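Local coordinates for protein short-chain dehydrogenase/reductase SDR (Burkholderia phymatum, PDB 5IG2) that binds NAD and is probably an oxidoreductase acting on CH-OH groups with NAD or NADP as acceptor, at residues L193-D205 / L231-V245. Residues are numbered along the deposited sequence; the frame is centred on the assembly and turned at random.
Sequences LLCPAFVPTGIAD and LQRAVRSGKLGATDV. With NAD (nicotinamide-adenine-dinucleotide), chain F.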
# COMPACT_ATOMS: atom_id res chain seq x y z
N LEU B 193 57.12 2.95 -6.48
CA LEU B 193 57.03 2.38 -5.14
C LEU B 193 55.71 2.81 -4.53
O LEU B 193 55.51 4.00 -4.26
CB LEU B 193 58.22 2.84 -4.29
CG LEU B 193 58.25 2.43 -2.81
CD1 LEU B 193 58.31 0.90 -2.66
CD2 LEU B 193 59.41 3.11 -2.08
N LEU B 194 54.82 1.85 -4.28
CA LEU B 194 53.48 2.13 -3.77
C LEU B 194 53.44 1.93 -2.25
O LEU B 194 53.71 0.82 -1.77
CB LEU B 194 52.45 1.24 -4.47
CG LEU B 194 51.01 1.32 -3.98
CD1 LEU B 194 50.45 2.72 -4.19
CD2 LEU B 194 50.16 0.29 -4.71
N CYS B 195 53.06 2.98 -1.51
CA CYS B 195 53.08 2.97 -0.04
C CYS B 195 51.75 3.41 0.55
O CYS B 195 51.62 4.55 1.05
CB CYS B 195 54.20 3.88 0.48
SG CYS B 195 55.87 3.38 -0.02
N PRO B 196 50.74 2.54 0.55
CA PRO B 196 49.43 2.91 1.08
C PRO B 196 49.33 2.72 2.58
O PRO B 196 50.08 1.97 3.20
CB PRO B 196 48.47 1.94 0.37
CG PRO B 196 49.30 1.20 -0.65
CD PRO B 196 50.70 1.24 -0.12
N ALA B 197 48.36 3.45 3.17
CA ALA B 197 47.90 3.18 4.52
C ALA B 197 46.74 2.18 4.44
O ALA B 197 46.48 1.59 3.39
CB ALA B 197 47.51 4.48 5.22
N PHE B 198 46.02 2.00 5.54
CA PHE B 198 45.05 0.91 5.61
C PHE B 198 43.93 1.10 4.59
O PHE B 198 43.35 2.18 4.47
CB PHE B 198 44.46 0.82 7.01
CG PHE B 198 45.49 0.66 8.09
CD1 PHE B 198 46.18 -0.53 8.23
CD2 PHE B 198 45.76 1.70 8.96
CE1 PHE B 198 47.12 -0.68 9.22
CE2 PHE B 198 46.70 1.56 9.94
CZ PHE B 198 47.38 0.37 10.08
N VAL B 199 43.62 0.03 3.86
CA VAL B 199 42.57 -0.02 2.84
C VAL B 199 41.80 -1.32 3.03
O VAL B 199 42.44 -2.36 3.26
CB VAL B 199 43.16 0.05 1.42
CG1 VAL B 199 42.07 -0.12 0.37
CG2 VAL B 199 43.91 1.35 1.22
N PRO B 200 40.43 -1.34 2.93
CA PRO B 200 39.71 -2.62 3.07
C PRO B 200 40.10 -3.64 2.02
O PRO B 200 39.75 -3.51 0.84
CB PRO B 200 38.23 -2.21 2.92
CG PRO B 200 38.19 -0.78 3.32
CD PRO B 200 39.50 -0.20 2.83
N THR B 201 40.85 -4.67 2.43
CA THR B 201 41.22 -5.80 1.59
C THR B 201 41.19 -7.06 2.46
O THR B 201 40.69 -7.04 3.59
CB THR B 201 42.61 -5.64 0.96
OG1 THR B 201 43.60 -5.69 2.00
CG2 THR B 201 42.74 -4.33 0.20
N GLY B 202 41.77 -8.14 1.95
CA GLY B 202 41.94 -9.37 2.71
C GLY B 202 43.24 -9.47 3.48
O GLY B 202 43.51 -10.53 4.04
N ILE B 203 44.03 -8.39 3.56
CA ILE B 203 45.39 -8.51 4.07
C ILE B 203 45.40 -8.94 5.53
O ILE B 203 46.33 -9.62 5.98
CB ILE B 203 46.16 -7.19 3.86
CG1 ILE B 203 47.66 -7.37 4.14
CG2 ILE B 203 45.60 -6.08 4.75
CD1 ILE B 203 48.33 -8.41 3.27
N ALA B 204 44.37 -8.58 6.30
CA ALA B 204 44.31 -9.01 7.69
C ALA B 204 43.96 -10.48 7.83
O ALA B 204 44.10 -11.04 8.92
CB ALA B 204 43.31 -8.18 8.50
N ASP B 205 43.53 -11.12 6.75
CA ASP B 205 43.22 -12.54 6.73
C ASP B 205 44.30 -13.35 6.01
O ASP B 205 44.01 -14.43 5.50
CB ASP B 205 41.87 -12.78 6.06
CG ASP B 205 40.95 -13.56 6.93
OD1 ASP B 205 40.35 -12.92 7.84
OD2 ASP B 205 40.83 -14.79 6.73
N LEU B 231 44.70 -4.93 13.53
CA LEU B 231 44.86 -4.87 12.09
C LEU B 231 43.52 -5.12 11.38
O LEU B 231 43.21 -4.46 10.38
CB LEU B 231 45.92 -5.88 11.64
CG LEU B 231 46.18 -5.90 10.13
CD1 LEU B 231 46.86 -4.60 9.70
CD2 LEU B 231 47.01 -7.11 9.74
N GLN B 232 42.73 -6.08 11.87
CA GLN B 232 41.42 -6.31 11.27
C GLN B 232 40.59 -5.03 11.28
O GLN B 232 40.00 -4.65 10.26
CB GLN B 232 40.68 -7.42 12.02
CG GLN B 232 41.20 -8.83 11.74
CD GLN B 232 40.54 -9.47 10.53
OE1 GLN B 232 39.58 -8.93 9.98
NE2 GLN B 232 41.06 -10.62 10.10
N ARG B 233 40.59 -4.32 12.41
CA ARG B 233 39.80 -3.09 12.54
C ARG B 233 40.34 -1.98 11.64
O ARG B 233 39.56 -1.26 11.00
CB ARG B 233 39.79 -2.62 14.00
CG ARG B 233 39.08 -3.54 14.99
CD ARG B 233 39.21 -3.01 16.42
NE ARG B 233 38.88 -1.59 16.53
CZ ARG B 233 39.76 -0.62 16.77
NH1 ARG B 233 41.04 -0.90 16.95
NH2 ARG B 233 39.35 0.65 16.84
N ALA B 234 41.66 -1.80 11.60
CA ALA B 234 42.23 -0.70 10.84
C ALA B 234 41.99 -0.89 9.35
O ALA B 234 41.62 0.05 8.65
CB ALA B 234 43.72 -0.59 11.14
N VAL B 235 42.19 -2.12 8.88
CA VAL B 235 42.01 -2.42 7.46
C VAL B 235 40.55 -2.22 7.05
O VAL B 235 40.25 -1.56 6.05
CB VAL B 235 42.50 -3.86 7.19
CG1 VAL B 235 41.98 -4.37 5.86
CG2 VAL B 235 44.05 -3.90 7.24
N ARG B 236 39.62 -2.78 7.81
CA ARG B 236 38.23 -2.73 7.36
C ARG B 236 37.67 -1.32 7.39
O ARG B 236 36.70 -1.04 6.69
CB ARG B 236 37.36 -3.66 8.21
CG ARG B 236 37.11 -3.14 9.60
CD ARG B 236 36.38 -4.13 10.49
NE ARG B 236 35.98 -3.45 11.72
CZ ARG B 236 35.64 -4.08 12.84
NH1 ARG B 236 35.67 -5.40 12.89
NH2 ARG B 236 35.28 -3.37 13.91
N SER B 237 38.29 -0.41 8.14
CA SER B 237 37.74 0.94 8.27
C SER B 237 38.48 1.97 7.42
O SER B 237 38.18 3.16 7.52
CB SER B 237 37.74 1.37 9.74
OG SER B 237 39.06 1.40 10.26
N GLY B 238 39.40 1.54 6.56
CA GLY B 238 40.06 2.48 5.67
C GLY B 238 39.07 3.23 4.79
O GLY B 238 38.12 2.65 4.26
N LYS B 239 39.29 4.54 4.63
CA LYS B 239 38.33 5.38 3.93
C LYS B 239 38.52 5.37 2.41
O LYS B 239 37.55 5.58 1.68
CB LYS B 239 38.38 6.82 4.47
N LEU B 240 39.74 5.12 1.93
CA LEU B 240 39.98 4.88 0.51
C LEU B 240 39.84 3.39 0.21
O LEU B 240 40.26 2.54 1.00
CB LEU B 240 41.38 5.34 0.09
CG LEU B 240 41.70 6.83 -0.00
CD1 LEU B 240 43.18 7.02 -0.29
CD2 LEU B 240 40.86 7.49 -1.08
N GLY B 241 39.28 3.08 -0.96
CA GLY B 241 39.12 1.70 -1.38
C GLY B 241 40.23 1.26 -2.33
O GLY B 241 41.03 2.05 -2.81
N ALA B 242 40.25 -0.05 -2.60
CA ALA B 242 41.24 -0.59 -3.52
C ALA B 242 41.13 0.06 -4.90
O ALA B 242 42.14 0.28 -5.57
CB ALA B 242 41.08 -2.11 -3.63
N THR B 243 39.91 0.39 -5.33
CA THR B 243 39.73 1.10 -6.60
C THR B 243 40.48 2.43 -6.59
O THR B 243 41.09 2.80 -7.60
CB THR B 243 38.24 1.33 -6.86
OG1 THR B 243 37.58 0.06 -6.97
CG2 THR B 243 38.01 2.12 -8.15
N ASP B 244 40.42 3.16 -5.47
CA ASP B 244 41.11 4.45 -5.40
C ASP B 244 42.61 4.26 -5.46
O ASP B 244 43.32 5.03 -6.12
CB ASP B 244 40.73 5.18 -4.11
CG ASP B 244 39.23 5.47 -4.01
OD1 ASP B 244 38.67 6.08 -4.96
OD2 ASP B 244 38.62 5.07 -2.99
N VAL B 245 43.13 3.25 -4.76
CA VAL B 245 44.55 2.95 -4.83
C VAL B 245 44.95 2.67 -6.28
O VAL B 245 45.97 3.17 -6.76
CB VAL B 245 44.90 1.78 -3.89
CG1 VAL B 245 46.35 1.31 -4.11
CG2 VAL B 245 44.70 2.20 -2.45
PA NAD F . 44.74 -9.10 -0.07
O1A NAD F . 44.78 -10.20 0.92
O2A NAD F . 43.32 -8.62 -0.41
O5B NAD F . 45.50 -9.44 -1.43
C5B NAD F . 46.82 -10.03 -1.41
C4B NAD F . 46.77 -11.25 -2.29
O4B NAD F . 48.08 -11.85 -2.33
C3B NAD F . 45.79 -12.34 -1.84
O3B NAD F . 44.87 -12.67 -2.88
C2B NAD F . 46.70 -13.54 -1.53
O2B NAD F . 46.11 -14.79 -1.87
C1B NAD F . 47.89 -13.25 -2.43
N9A NAD F . 49.12 -13.92 -2.03
C8A NAD F . 49.59 -14.11 -0.76
N7A NAD F . 50.67 -14.86 -0.69
C5A NAD F . 50.93 -15.17 -2.02
C6A NAD F . 51.93 -15.95 -2.63
N6A NAD F . 52.85 -16.65 -1.95
N1A NAD F . 51.93 -16.02 -3.98
C2A NAD F . 50.98 -15.38 -4.66
N3A NAD F . 49.96 -14.64 -4.19
C4A NAD F . 50.00 -14.58 -2.85
O3 NAD F . 45.59 -7.86 0.47
PN NAD F . 46.05 -6.50 -0.22
O1N NAD F . 45.36 -6.32 -1.52
O2N NAD F . 45.93 -5.44 0.81
O5D NAD F . 47.59 -6.84 -0.44
C5D NAD F . 48.32 -6.34 -1.58
C4D NAD F . 49.58 -5.67 -1.08
O4D NAD F . 49.26 -4.42 -0.44
C3D NAD F . 50.40 -6.48 -0.07
O3D NAD F . 51.78 -6.41 -0.41
C2D NAD F . 50.15 -5.74 1.24
O2D NAD F . 51.23 -5.93 2.14
C1D NAD F . 50.05 -4.32 0.71
N1N NAD F . 49.42 -3.27 1.65
C2N NAD F . 48.15 -3.45 2.06
C3N NAD F . 47.54 -2.50 2.86
C7N NAD F . 46.09 -2.54 3.23
O7N NAD F . 45.69 -1.88 4.20
N7N NAD F . 45.31 -3.37 2.56
C4N NAD F . 48.27 -1.38 3.23
C5N NAD F . 49.57 -1.21 2.78
C6N NAD F . 50.14 -2.18 1.99
O HOH W 1 41.97 3.74 2.96
O HOH W 2 38.73 -1.95 -1.12
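Phe198 carries CG anti to its carbonyl carbon (chi1 -55°), which turns one ring face to helix 222-236, with Ala234 CB over its centre. This methyl stands 3.6 Å from the ring centroid and only 4° off the normal, a face-on CH-pi contact; Leu231 CD1 meets ring atom CE1 obliquely. The rotamer of Val235, with CG1 anti to the backbone N, points CG1 to the carbonyl of Val199 and CG2 to Ile203, where it packs on Ile203 CG2 at 3.7 Å, those side chains crossing at about a right angle. Farther along, Ala204 CB sits against Leu231 CG and the amide of Gln232, whose NE2 gives Asp205 OD1 a weak bond, the amide and carboxylate planes perpendicular.

In the Rossmann fold of the short-chain dehydrogenases, the segment after strand 189-194, loop and then a short 3-10 turn, lines the nicotinamide and diphosphate part of the NAD pocket, and 231-245 backs it. Val199 grips the carboxamide through both backbone polar atoms: its N donates to NAD O7N (2.8 Å, 157°) and its O accepts from NAD N7N. Thr201 OG1 donates to NAD O2N at 2.6 Å and also accepts from Ile203 N, an ST turn that fixes the hydroxyl beside the phosphate.

Behind Val199 the backing is largely backbone. Its CG1 lies 3.3 Å from Leu240 O, and CG2 meets Val245 CG2. One water bridges Phe198 O and Leu240 N; a second links Pro200 O to Ala242 N, in the first turn of helix 242-254. Arg236, whose CB points away from residues 193-205, is salt-bridged through NH1 to Asp13 of the second subunit.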